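Local coordinates for hypothetical protein (Staphylococcus aureus subsp. aureus, PDB 1QYI), which is of unknown function but carries a haloacid dehalogenase (HAD)-like hydrolase fold and probably acts as a phosphohydrolase or related phosphotransfer enzyme, at residues Y27-L30 and C34-G37; D43-T48 and T201-G206; N75-M80 and E179-W184; L186-Y191 and K197-T202. All blocks are in the same frame, centred on the assembly; numbering follows the deposited sequence.

Interaction 1 (Y27-L30 and C34-G37); sequences YELL and CYLG
L29 lays one methyl on the ring of Y35: its CD1 sits 3.7 Å from the ring centroid and 14° off the ring normal, a CH-pi contact over the face. C34 CB flanks the opposite face toward the rim, so a leucine methyl of helix 16-31 meets one side and the residue preceding Y35 the other. Y35 holds its CG anti to the carbonyl carbon and beside its own N (chi1 -54°), which carries the ring back toward the helix. The ring edge looks onto E28, whose main-chain O is 3.5 Å from Y35 CD2; E28 OE2 comes to that edge near the ring plane, 3.6 Å from Y35 CE2, with the carboxylate itself turned away from the plane. To arrive there, E28 places CG opposite its backbone N (chi1 -166°) and runs out extended. One water joins the two polar ends, donating to E28 OE2 at 2.8 Å and lying 2.7 Å from Y35 OH. The other oxygen, E28 OE1, is taken by K204 in a salt bridge. Further along, L30 and L36 run side by side in the same direction, with L30 CD1 3.9 Å from L36 CD1, and L36 CB lies 3.6 Å from L30 O. The returning chain folds over the last turn of the helix, where V180 of helix 172-195 and F85 of helix 77-93 also press on the leucines. The contact thus has an apolar half of leucines and ring face and a polar half at E28, whose negative charge is probably compensated in this buried setting by K204.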
loop_
_atom_site.group_PDB
_atom_site.type_symbol
_atom_site.label_atom_id
_atom_site.label_comp_id
_atom_site.label_asym_id
_atom_site.label_seq_id
_atom_site.Cartn_x
_atom_site.Cartn_y
_atom_site.Cartn_z
ATOM N N TYR A 27 4.656 -9.765 13.004
ATOM C CA TYR A 27 5.532 -10.819 13.510
ATOM C C TYR A 27 6.755 -10.269 14.278
ATOM O O TYR A 27 7.105 -10.771 15.343
ATOM C CB TYR A 27 5.958 -11.724 12.337
ATOM C CG TYR A 27 6.452 -13.105 12.729
ATOM C CD1 TYR A 27 5.645 -13.993 13.457
ATOM C CD2 TYR A 27 7.731 -13.527 12.369
ATOM C CE1 TYR A 27 6.114 -15.268 13.816
ATOM C CE2 TYR A 27 8.207 -14.785 12.715
ATOM C CZ TYR A 27 7.408 -15.650 13.437
ATOM O OH TYR A 27 7.928 -16.874 13.801
ATOM N N GLU A 28 7.404 -9.236 13.757
ATOM C CA GLU A 28 8.555 -8.684 14.456
ATOM C C GLU A 28 8.156 -8.036 15.770
ATOM O O GLU A 28 8.921 -8.026 16.733
ATOM C CB GLU A 28 9.250 -7.635 13.617
ATOM C CG GLU A 28 10.622 -7.282 14.142
ATOM C CD GLU A 28 11.130 -5.988 13.571
ATOM O OE1 GLU A 28 10.721 -5.633 12.432
ATOM O OE2 GLU A 28 11.951 -5.335 14.261
ATOM N N LEU A 29 6.962 -7.467 15.794
ATOM C CA LEU A 29 6.449 -6.824 16.993
ATOM C C LEU A 29 6.031 -7.890 18.008
ATOM O O LEU A 29 5.721 -7.585 19.165
ATOM C CB LEU A 29 5.244 -5.953 16.631
ATOM C CG LEU A 29 5.330 -4.432 16.768
ATOM C CD1 LEU A 29 6.742 -3.930 16.500
ATOM C CD2 LEU A 29 4.343 -3.813 15.778
ATOM N N LEU A 30 6.052 -9.149 17.588
ATOM C CA LEU A 30 5.624 -10.223 18.476
ATOM C C LEU A 30 6.728 -11.102 19.043
ATOM O O LEU A 30 6.681 -11.456 20.222
ATOM C CB LEU A 30 4.604 -11.086 17.739
ATOM C CG LEU A 30 3.219 -11.320 18.323
ATOM C CD1 LEU A 30 2.630 -10.115 19.021
ATOM C CD2 LEU A 30 2.368 -11.714 17.153
ATOM N N CYS A 34 13.082 -6.961 21.179
ATOM C CA CYS A 34 13.146 -5.494 21.152
ATOM C C CYS A 34 11.782 -4.933 21.526
ATOM O O CYS A 34 11.649 -3.751 21.849
ATOM C CB CYS A 34 13.480 -4.990 19.749
ATOM S SG CYS A 34 15.109 -4.308 19.539
ATOM N N TYR A 35 10.778 -5.806 21.467
ATOM C CA TYR A 35 9.388 -5.463 21.762
ATOM C C TYR A 35 8.777 -6.488 22.722
ATOM O O TYR A 35 9.097 -6.485 23.909
ATOM C CB TYR A 35 8.603 -5.422 20.451
ATOM C CG TYR A 35 9.234 -4.508 19.422
ATOM C CD1 TYR A 35 9.348 -3.135 19.662
ATOM C CD2 TYR A 35 9.755 -5.017 18.227
ATOM C CE1 TYR A 35 9.969 -2.290 18.742
ATOM C CE2 TYR A 35 10.380 -4.182 17.295
ATOM C CZ TYR A 35 10.483 -2.817 17.567
ATOM O OH TYR A 35 11.115 -1.964 16.697
ATOM N N LEU A 36 7.899 -7.361 22.235
ATOM C CA LEU A 36 7.331 -8.359 23.132
ATOM C C LEU A 36 8.290 -9.531 23.370
ATOM O O LEU A 36 8.531 -9.924 24.512
ATOM C CB LEU A 36 5.985 -8.884 22.622
ATOM C CG LEU A 36 4.736 -8.062 22.953
ATOM C CD1 LEU A 36 3.506 -8.904 22.623
ATOM C CD2 LEU A 36 4.725 -7.670 24.428
ATOM N N GLY A 37 8.855 -10.080 22.300
ATOM C CA GLY A 37 9.767 -11.194 22.463
ATOM C C GLY A 37 9.052 -12.382 23.066
ATOM O O GLY A 37 9.519 -12.966 24.039
HETATM O O HOH W 1 12.835 -2.733 14.698
#

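Interaction 2 (D43-T48 and T201-G206)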
loop_
_atom_site.group_PDB
_atom_site.type_symbol
_atom_site.label_atom_id
_atom_site.label_comp_id
_atom_site.label_asym_id
_atom_site.label_seq_id
_atom_site.Cartn_x
_atom_site.Cartn_y
_atom_site.Cartn_z
ATOM N N ASP A 43 16.369 -15.302 12.268
ATOM C CA ASP A 43 17.089 -14.038 12.184
ATOM C C ASP A 43 16.511 -13.226 11.030
ATOM O O ASP A 43 16.510 -13.670 9.883
ATOM C CB ASP A 43 18.578 -14.299 11.960
ATOM C CG ASP A 43 19.419 -13.043 12.097
ATOM O OD1 ASP A 43 20.648 -13.130 11.923
ATOM O OD2 ASP A 43 18.865 -11.965 12.388
ATOM N N TRP A 44 15.998 -12.044 11.344
ATOM C CA TRP A 44 15.392 -11.169 10.347
ATOM C C TRP A 44 16.297 -10.920 9.159
ATOM O O TRP A 44 15.843 -10.878 8.017
ATOM C CB TRP A 44 15.069 -9.829 10.981
ATOM C CG TRP A 44 14.243 -9.937 12.193
ATOM C CD1 TRP A 44 14.450 -9.299 13.377
ATOM C CD2 TRP A 44 13.038 -10.687 12.343
ATOM N NE1 TRP A 44 13.436 -9.587 14.254
ATOM C CE2 TRP A 44 12.536 -10.424 13.635
ATOM C CE3 TRP A 44 12.293 -11.517 11.490
ATOM C CZ2 TRP A 44 11.366 -11.002 14.124
ATOM C CZ3 TRP A 44 11.120 -12.093 11.975
ATOM C CH2 TRP A 44 10.659 -11.812 13.270
ATOM N N GLU A 45 17.582 -10.743 9.438
ATOM C CA GLU A 45 18.549 -10.459 8.397
ATOM C C GLU A 45 18.846 -11.645 7.480
ATOM O O GLU A 45 19.637 -11.525 6.547
ATOM C CB GLU A 45 19.839 -9.937 9.029
ATOM C CG GLU A 45 20.864 -9.480 8.014
ATOM C CD GLU A 45 22.127 -8.948 8.649
ATOM O OE1 GLU A 45 23.095 -8.696 7.898
ATOM O OE2 GLU A 45 22.153 -8.770 9.889
ATOM N N THR A 46 18.216 -12.789 7.726
ATOM C CA THR A 46 18.452 -13.943 6.867
ATOM C C THR A 46 17.166 -14.517 6.263
ATOM O O THR A 46 17.164 -15.616 5.707
ATOM C CB THR A 46 19.233 -15.064 7.614
ATOM O OG1 THR A 46 18.550 -15.439 8.819
ATOM C CG2 THR A 46 20.637 -14.583 7.952
ATOM N N LEU A 47 16.076 -13.759 6.353
ATOM C CA LEU A 47 14.782 -14.181 5.807
ATOM C C LEU A 47 14.846 -14.492 4.307
ATOM O O LEU A 47 15.623 -13.881 3.576
ATOM C CB LEU A 47 13.740 -13.085 6.031
ATOM C CG LEU A 47 13.332 -12.748 7.460
ATOM C CD1 LEU A 47 12.641 -11.397 7.475
ATOM C CD2 LEU A 47 12.435 -13.832 8.007
ATOM N N THR A 48 14.017 -15.435 3.857
ATOM C CA THR A 48 13.948 -15.822 2.446
ATOM C C THR A 48 12.534 -15.563 1.939
ATOM O O THR A 48 11.624 -15.292 2.724
ATOM C CB THR A 48 14.205 -17.316 2.234
ATOM O OG1 THR A 48 13.024 -18.053 2.576
ATOM C CG2 THR A 48 15.362 -17.797 3.102
ATOM N N THR A 201 17.162 -0.421 13.172
ATOM C CA THR A 201 18.105 -1.490 12.843
ATOM C C THR A 201 19.198 -1.031 11.875
ATOM O O THR A 201 19.279 0.145 11.513
ATOM C CB THR A 201 17.366 -2.692 12.191
ATOM O OG1 THR A 201 16.908 -2.329 10.877
ATOM C CG2 THR A 201 16.161 -3.096 13.038
ATOM N N THR A 202 20.050 -1.969 11.473
ATOM C CA THR A 202 21.119 -1.687 10.523
ATOM C C THR A 202 21.232 -2.850 9.569
ATOM O O THR A 202 22.216 -2.963 8.842
ATOM C CB THR A 202 22.499 -1.498 11.185
ATOM O OG1 THR A 202 22.859 -2.688 11.883
ATOM C CG2 THR A 202 22.494 -0.313 12.142
ATOM N N PHE A 203 20.228 -3.726 9.584
ATOM C CA PHE A 203 20.218 -4.896 8.701
ATOM C C PHE A 203 19.048 -4.891 7.710
ATOM O O PHE A 203 18.988 -5.733 6.816
ATOM C CB PHE A 203 20.196 -6.187 9.539
ATOM C CG PHE A 203 19.024 -6.278 10.474
ATOM C CD1 PHE A 203 17.746 -6.547 9.988
ATOM C CD2 PHE A 203 19.185 -6.018 11.835
ATOM C CE1 PHE A 203 16.650 -6.547 10.837
ATOM C CE2 PHE A 203 18.094 -6.014 12.696
ATOM C CZ PHE A 203 16.820 -6.279 12.196
ATOM N N LYS A 204 18.123 -3.946 7.864
ATOM C CA LYS A 204 16.973 -3.868 6.963
ATOM C C LYS A 204 17.307 -3.098 5.673
ATOM O O LYS A 204 17.428 -1.870 5.664
ATOM C CB LYS A 204 15.780 -3.230 7.673
ATOM C CG LYS A 204 15.196 -4.094 8.788
ATOM C CD LYS A 204 13.965 -3.443 9.419
ATOM C CE LYS A 204 13.337 -4.326 10.493
ATOM N NZ LYS A 204 12.037 -3.771 10.967
ATOM N N THR A 205 17.443 -3.847 4.581
ATOM C CA THR A 205 17.793 -3.286 3.289
ATOM C C THR A 205 16.625 -2.647 2.541
ATOM O O THR A 205 16.821 -1.771 1.696
ATOM C CB THR A 205 18.426 -4.364 2.436
ATOM O OG1 THR A 205 17.621 -5.544 2.486
ATOM C CG2 THR A 205 19.810 -4.708 2.975
ATOM N N GLY A 206 15.409 -3.080 2.861
ATOM C CA GLY A 206 14.237 -2.524 2.218
ATOM C C GLY A 206 13.668 -3.343 1.071
ATOM O O GLY A 206 14.239 -3.406 -0.021
#
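W44 and E45 meet F203 in a small, partly buried contact between two loops of the helical region, one linking helices 16-31 and 49-60, the other running from helix 172-195 toward helix 217-229. No hydrogen bond crosses it. W44 lies alongside F203, the two side chains pointing the same way, and its CB comes 3.6 Å from F203 CE1. H41 also stacks on the indole, and D32 takes the NE1 hydrogen. E45 stretches fully out, and its carboxylate, with its plane only 12° from that of the F203 ring, brings OE2 to 3.3 Å from F203 CB. F203 has CG between its backbone N and carbonyl carbon (chi1 58°), the crowded position, which sends the ring toward W44 and lets T201 CB cover one face. The 43-48 loop also braces itself: D43 O accepts both T46 N and T46 OG1 from the same face of its plane, each at 2.9 Å, and D43 OD2 receives a weak bond from E45 N, as in an Asx turn. T48 then caps the following helix. The contact joins two connecting loops of a helical region consistent with the cap domain of HAD-family proteins.

Interaction 3 (N75-M80 and E179-W184)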
loop_
_atom_site.group_PDB
_atom_site.type_symbol
_atom_site.label_atom_id
_atom_site.label_comp_id
_atom_site.label_asym_id
_atom_site.label_seq_id
_atom_site.Cartn_x
_atom_site.Cartn_y
_atom_site.Cartn_z
ATOM N N ASN A 75 -8.146 -0.736 3.748
ATOM C CA ASN A 75 -7.213 -1.012 2.671
ATOM C C ASN A 75 -5.824 -0.423 2.894
ATOM O O ASN A 75 -4.936 -0.579 2.052
ATOM C CB ASN A 75 -7.795 -0.518 1.352
ATOM C CG ASN A 75 -9.143 -1.145 1.049
ATOM O OD1 ASN A 75 -10.167 -0.728 1.591
ATOM N ND2 ASN A 75 -9.145 -2.174 0.202
ATOM N N SER A 76 -5.633 0.244 4.029
ATOM C CA SER A 76 -4.325 0.801 4.355
ATOM C C SER A 76 -3.540 -0.283 5.080
ATOM O O SER A 76 -4.047 -0.859 6.036
ATOM C CB SER A 76 -4.463 2.022 5.264
ATOM O OG SER A 76 -3.175 2.524 5.621
ATOM N N ASN A 77 -2.317 -0.565 4.635
ATOM C CA ASN A 77 -1.516 -1.606 5.277
ATOM C C ASN A 77 -1.171 -1.243 6.714
ATOM O O ASN A 77 -1.158 -2.114 7.580
ATOM C CB ASN A 77 -0.225 -1.870 4.494
ATOM C CG ASN A 77 -0.486 -2.432 3.112
ATOM O OD1 ASN A 77 -0.864 -1.707 2.192
ATOM N ND2 ASN A 77 -0.293 -3.735 2.962
ATOM N N TRP A 78 -0.887 0.036 6.961
ATOM C CA TRP A 78 -0.561 0.489 8.308
ATOM C C TRP A 78 -1.719 0.122 9.237
ATOM O O TRP A 78 -1.522 -0.529 10.269
ATOM C CB TRP A 78 -0.330 2.009 8.341
ATOM C CG TRP A 78 0.845 2.490 7.513
ATOM C CD1 TRP A 78 1.989 1.785 7.212
ATOM C CD2 TRP A 78 1.028 3.799 6.947
ATOM N NE1 TRP A 78 2.858 2.574 6.506
ATOM C CE2 TRP A 78 2.299 3.815 6.326
ATOM C CE3 TRP A 78 0.242 4.963 6.904
ATOM C CZ2 TRP A 78 2.811 4.954 5.670
ATOM C CZ3 TRP A 78 0.748 6.099 6.251
ATOM C CH2 TRP A 78 2.023 6.082 5.643
ATOM N N ASP A 79 -2.933 0.518 8.860
ATOM C CA ASP A 79 -4.095 0.215 9.683
ATOM C C ASP A 79 -4.293 -1.291 9.877
ATOM O O ASP A 79 -4.537 -1.750 10.997
ATOM C CB ASP A 79 -5.362 0.827 9.079
ATOM C CG ASP A 79 -5.333 2.348 9.068
ATOM O OD1 ASP A 79 -5.091 2.956 10.133
ATOM O OD2 ASP A 79 -5.557 2.940 7.988
HETATM N N MSE A 80 -4.174 -2.053 8.792
HETATM C CA MSE A 80 -4.353 -3.500 8.862
HETATM C C MSE A 80 -3.407 -4.200 9.841
HETATM O O MSE A 80 -3.849 -4.952 10.710
HETATM C CB MSE A 80 -4.193 -4.126 7.476
HETATM C CG MSE A 80 -5.192 -3.635 6.454
HETATM SE SE MSE A 80 -5.144 -4.684 4.841
HETATM C CE MSE A 80 -3.208 -4.774 4.598
ATOM N N GLU A 179 6.138 2.746 12.052
ATOM C CA GLU A 179 7.562 3.022 11.825
ATOM C C GLU A 179 8.297 1.728 11.508
ATOM O O GLU A 179 9.223 1.708 10.692
ATOM C CB GLU A 179 8.211 3.701 13.044
ATOM C CG GLU A 179 7.599 5.045 13.373
ATOM C CD GLU A 179 8.361 5.821 14.430
ATOM O OE1 GLU A 179 9.016 5.211 15.302
ATOM O OE2 GLU A 179 8.287 7.061 14.407
ATOM N N VAL A 180 7.861 0.647 12.147
ATOM C CA VAL A 180 8.477 -0.656 11.944
ATOM C C VAL A 180 8.240 -1.112 10.518
ATOM O O VAL A 180 9.113 -1.713 9.895
ATOM C CB VAL A 180 7.890 -1.722 12.892
ATOM C CG1 VAL A 180 8.618 -3.037 12.697
ATOM C CG2 VAL A 180 7.996 -1.258 14.337
ATOM N N TYR A 181 7.052 -0.828 10.004
ATOM C CA TYR A 181 6.716 -1.227 8.641
ATOM C C TYR A 181 7.533 -0.440 7.606
ATOM O O TYR A 181 8.062 -1.002 6.631
ATOM C CB TYR A 181 5.218 -1.025 8.402
ATOM C CG TYR A 181 4.784 -1.216 6.969
ATOM C CD1 TYR A 181 4.987 -0.208 6.019
ATOM C CD2 TYR A 181 4.143 -2.390 6.560
ATOM C CE1 TYR A 181 4.563 -0.357 4.712
ATOM C CE2 TYR A 181 3.716 -2.548 5.252
ATOM C CZ TYR A 181 3.929 -1.527 4.335
ATOM O OH TYR A 181 3.511 -1.668 3.037
ATOM N N GLN A 182 7.639 0.865 7.844
ATOM C CA GLN A 182 8.364 1.746 6.944
ATOM C C GLN A 182 9.841 1.376 6.842
ATOM O O GLN A 182 10.427 1.435 5.757
ATOM C CB GLN A 182 8.182 3.210 7.382
ATOM C CG GLN A 182 6.760 3.730 7.167
ATOM C CD GLN A 182 6.382 3.836 5.694
ATOM O OE1 GLN A 182 6.716 4.818 5.034
ATOM N NE2 GLN A 182 5.701 2.814 5.168
ATOM N N GLU A 183 10.449 0.985 7.958
ATOM C CA GLU A 183 11.854 0.607 7.913
ATOM C C GLU A 183 11.967 -0.711 7.157
ATOM O O GLU A 183 12.882 -0.913 6.358
ATOM C CB GLU A 183 12.442 0.470 9.318
ATOM C CG GLU A 183 13.789 1.140 9.409
ATOM C CD GLU A 183 14.490 0.926 10.734
ATOM O OE1 GLU A 183 13.906 1.269 11.784
ATOM O OE2 GLU A 183 15.632 0.421 10.716
ATOM N N TRP A 184 11.021 -1.604 7.418
ATOM C CA TRP A 184 10.970 -2.888 6.742
ATOM C C TRP A 184 10.914 -2.644 5.230
ATOM O O TRP A 184 11.679 -3.225 4.465
ATOM C CB TRP A 184 9.715 -3.641 7.181
ATOM C CG TRP A 184 9.937 -4.699 8.241
ATOM C CD1 TRP A 184 9.134 -4.976 9.309
ATOM C CD2 TRP A 184 10.982 -5.681 8.253
ATOM N NE1 TRP A 184 9.612 -6.083 9.980
ATOM C CE2 TRP A 184 10.733 -6.538 9.349
ATOM C CE3 TRP A 184 12.088 -5.932 7.431
ATOM C CZ2 TRP A 184 11.560 -7.613 9.656
ATOM C CZ3 TRP A 184 12.911 -7.000 7.734
ATOM C CH2 TRP A 184 12.633 -7.837 8.839
#
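N77, in the first turn after the N-cap residue S76, meets Y181 with its CB, which lies 4.0 Å from Y181 OH. Its amide plane is turned 34° from the phenol ring, and C18 and F19 of helix 16-31 lie against the same side chain. W78 comes next and carries the contact. With CG beside its backbone N (chi1 -63°), the indole swings toward helix 172-195 and drives its pyrrole edge at the face of Y181, an offset edge-to-face pair with centroids 5.1 Å apart and planes at 88°. Within this pair the nearest atoms are W78 NE1 and Y181 CD1, 3.5 Å apart. Farther along the same indole edge lies the side chain of Q182, its amide plane perpendicular to the indole, with W78 CZ2 3.7 Å from Q182 CD. Y181 reaches across from the other helix with CG anti to its backbone N. The result is aromatic helix-to-helix packing between the start of helix 77-93 and the middle of helix 172-195, within a helical bundle consistent with the cap domain of a HAD-like protein.

Interaction 4 (L186-Y191 and K197-T202)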
loop_
_atom_site.group_PDB
_atom_site.type_symbol
_atom_site.label_atom_id
_atom_site.label_comp_id
_atom_site.label_asym_id
_atom_site.label_seq_id
_atom_site.Cartn_x
_atom_site.Cartn_y
_atom_site.Cartn_z
ATOM N N LEU A 186 11.057 0.658 3.226
ATOM C CA LEU A 186 12.057 1.560 2.647
ATOM C C LEU A 186 13.485 1.161 2.986
ATOM O O LEU A 186 14.416 1.469 2.240
ATOM C CB LEU A 186 11.823 2.992 3.127
ATOM C CG LEU A 186 10.395 3.533 3.013
ATOM C CD1 LEU A 186 10.294 4.828 3.798
ATOM C CD2 LEU A 186 10.009 3.740 1.548
ATOM N N GLY A 187 13.657 0.467 4.104
ATOM C CA GLY A 187 14.993 0.094 4.523
ATOM C C GLY A 187 15.509 1.198 5.432
ATOM O O GLY A 187 15.014 2.317 5.380
ATOM N N SER A 188 16.496 0.892 6.264
ATOM C CA SER A 188 17.051 1.863 7.200
ATOM C C SER A 188 17.444 3.204 6.588
ATOM O O SER A 188 17.028 4.259 7.071
ATOM C CB SER A 188 18.267 1.258 7.901
ATOM O OG SER A 188 17.887 0.133 8.684
ATOM N N LYS A 189 18.245 3.153 5.526
ATOM C CA LYS A 189 18.734 4.350 4.841
ATOM C C LYS A 189 17.622 5.293 4.369
ATOM O O LYS A 189 17.572 6.466 4.759
ATOM C CB LYS A 189 19.605 3.933 3.647
ATOM C CG LYS A 189 20.373 5.086 3.011
ATOM C CD LYS A 189 21.238 4.643 1.831
ATOM C CE LYS A 189 22.486 5.512 1.735
ATOM N NZ LYS A 189 22.159 6.968 1.735
ATOM N N LEU A 190 16.747 4.770 3.513
ATOM C CA LEU A 190 15.618 5.513 2.959
ATOM C C LEU A 190 14.610 5.888 4.066
ATOM O O LEU A 190 13.881 6.882 3.961
ATOM C CB LEU A 190 14.939 4.662 1.874
ATOM C CG LEU A 190 14.907 5.042 0.380
ATOM C CD1 LEU A 190 16.148 5.817 -0.031
ATOM C CD2 LEU A 190 14.760 3.766 -0.452
ATOM N N TYR A 191 14.564 5.083 5.123
ATOM C CA TYR A 191 13.673 5.364 6.235
ATOM C C TYR A 191 14.029 6.718 6.833
ATOM O O TYR A 191 13.172 7.589 6.933
ATOM C CB TYR A 191 13.805 4.301 7.320
ATOM C CG TYR A 191 12.994 4.599 8.561
ATOM C CD1 TYR A 191 11.613 4.369 8.592
ATOM C CD2 TYR A 191 13.606 5.083 9.709
ATOM C CE1 TYR A 191 10.862 4.608 9.745
ATOM C CE2 TYR A 191 12.876 5.329 10.861
ATOM C CZ TYR A 191 11.504 5.085 10.883
ATOM O OH TYR A 191 10.797 5.276 12.051
ATOM N N LYS A 197 13.523 10.181 10.659
ATOM C CA LYS A 197 13.690 9.542 11.954
ATOM C C LYS A 197 14.894 8.631 11.858
ATOM O O LYS A 197 15.257 8.199 10.763
ATOM C CB LYS A 197 12.460 8.703 12.314
ATOM C CG LYS A 197 11.183 9.494 12.425
ATOM C CD LYS A 197 9.997 8.590 12.633
ATOM C CE LYS A 197 8.731 9.413 12.717
ATOM N NZ LYS A 197 7.511 8.583 12.849
ATOM N N ILE A 198 15.504 8.357 13.012
ATOM C CA ILE A 198 16.675 7.495 13.123
ATOM C C ILE A 198 16.211 6.047 13.030
ATOM O O ILE A 198 15.195 5.668 13.625
ATOM C CB ILE A 198 17.431 7.743 14.475
ATOM C CG1 ILE A 198 18.088 9.128 14.460
ATOM C CG2 ILE A 198 18.539 6.731 14.680
ATOM C CD1 ILE A 198 17.103 10.272 14.496
ATOM N N ALA A 199 16.955 5.255 12.261
ATOM C CA ALA A 199 16.643 3.852 12.045
ATOM C C ALA A 199 16.842 3.022 13.294
ATOM O O ALA A 199 17.769 3.251 14.077
ATOM C CB ALA A 199 17.496 3.299 10.925
ATOM N N ARG A 200 15.962 2.048 13.472
ATOM C CA ARG A 200 16.037 1.169 14.621
ATOM C C ARG A 200 17.078 0.085 14.398
ATOM O O ARG A 200 17.798 -0.277 15.321
ATOM C CB ARG A 200 14.674 0.532 14.880
ATOM C CG ARG A 200 13.661 1.493 15.425
ATOM C CD ARG A 200 12.528 0.759 16.111
ATOM N NE ARG A 200 11.770 1.674 16.962
ATOM C CZ ARG A 200 10.949 2.613 16.505
ATOM N NH1 ARG A 200 10.765 2.751 15.202
ATOM N NH2 ARG A 200 10.347 3.436 17.351
ATOM N N THR A 201 17.162 -0.421 13.172
ATOM C CA THR A 201 18.105 -1.490 12.843
ATOM C C THR A 201 19.198 -1.031 11.875
ATOM O O THR A 201 19.279 0.145 11.513
ATOM C CB THR A 201 17.366 -2.692 12.191
ATOM O OG1 THR A 201 16.908 -2.329 10.877
ATOM C CG2 THR A 201 16.161 -3.096 13.038
ATOM N N THR A 202 20.050 -1.969 11.473
ATOM C CA THR A 202 21.119 -1.687 10.523
ATOM C C THR A 202 21.232 -2.850 9.569
ATOM O O THR A 202 22.216 -2.963 8.842
ATOM C CB THR A 202 22.499 -1.498 11.185
ATOM O OG1 THR A 202 22.859 -2.688 11.883
ATOM C CG2 THR A 202 22.494 -0.313 12.142
#
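Y191 has the largest buried surface here, its ring reaching from helix 172-195 across the chain that returns after the helix ends. CG stands anti to the backbone N (chi1 175°), pointing the phenol at residues 197 to 199. I198 O meets the ring near its plane, 3.6 Å from Y191 CE2, and A199 CA lies 4.0 Å from Y191 CD2. K197 crosses the far end obliquely, placing CB 3.7 Å from Y191 CE2 and CD 3.5 Å from Y191 OH; beyond that the extended lysine carries its NZ to a salt bridge with E179. The chain thus turns back along the helix it has just left, at the surface of the helical cap-like region, before helix 217-229. S188 makes the second main patch. Its CB touches A199 CB at 3.7 Å, and its OG, turned beside the backbone N (chi1 -64°), lies 3.2 Å from T201 O while bonding more firmly to E183. The helix kinks here, where the N atoms of S188 and K189 lack bonds to the turn before; that of S188 pairs with the backbone of K204 instead. R200 extends past Y191 OH toward salt bridges with E112 and E179.

All four contacts lie in the helical region between strands 3-6 and 233-237 of the six-stranded parallel sheet, one of the places where HAD-family proteins carry a cap. Their centres are about 11 to 17 Å apart, with interactions 2 and 4 nearest. Interactions 3 and 4 both use helix 172-195, and interactions 2 and 4 share T201 and T202. Along the chain, interaction 1 closes first; interaction 2 then spans a long, largely helical excursion enclosing interaction 3, and interaction 4 closes beside its end. Acidic side chains link them: E28 with K204 (1 and 2), E179 with K197 (3 and 4), and E183 by probable bonds to T201 N and R200 N. Early and late parts of what is probably a cap insertion are thus held together.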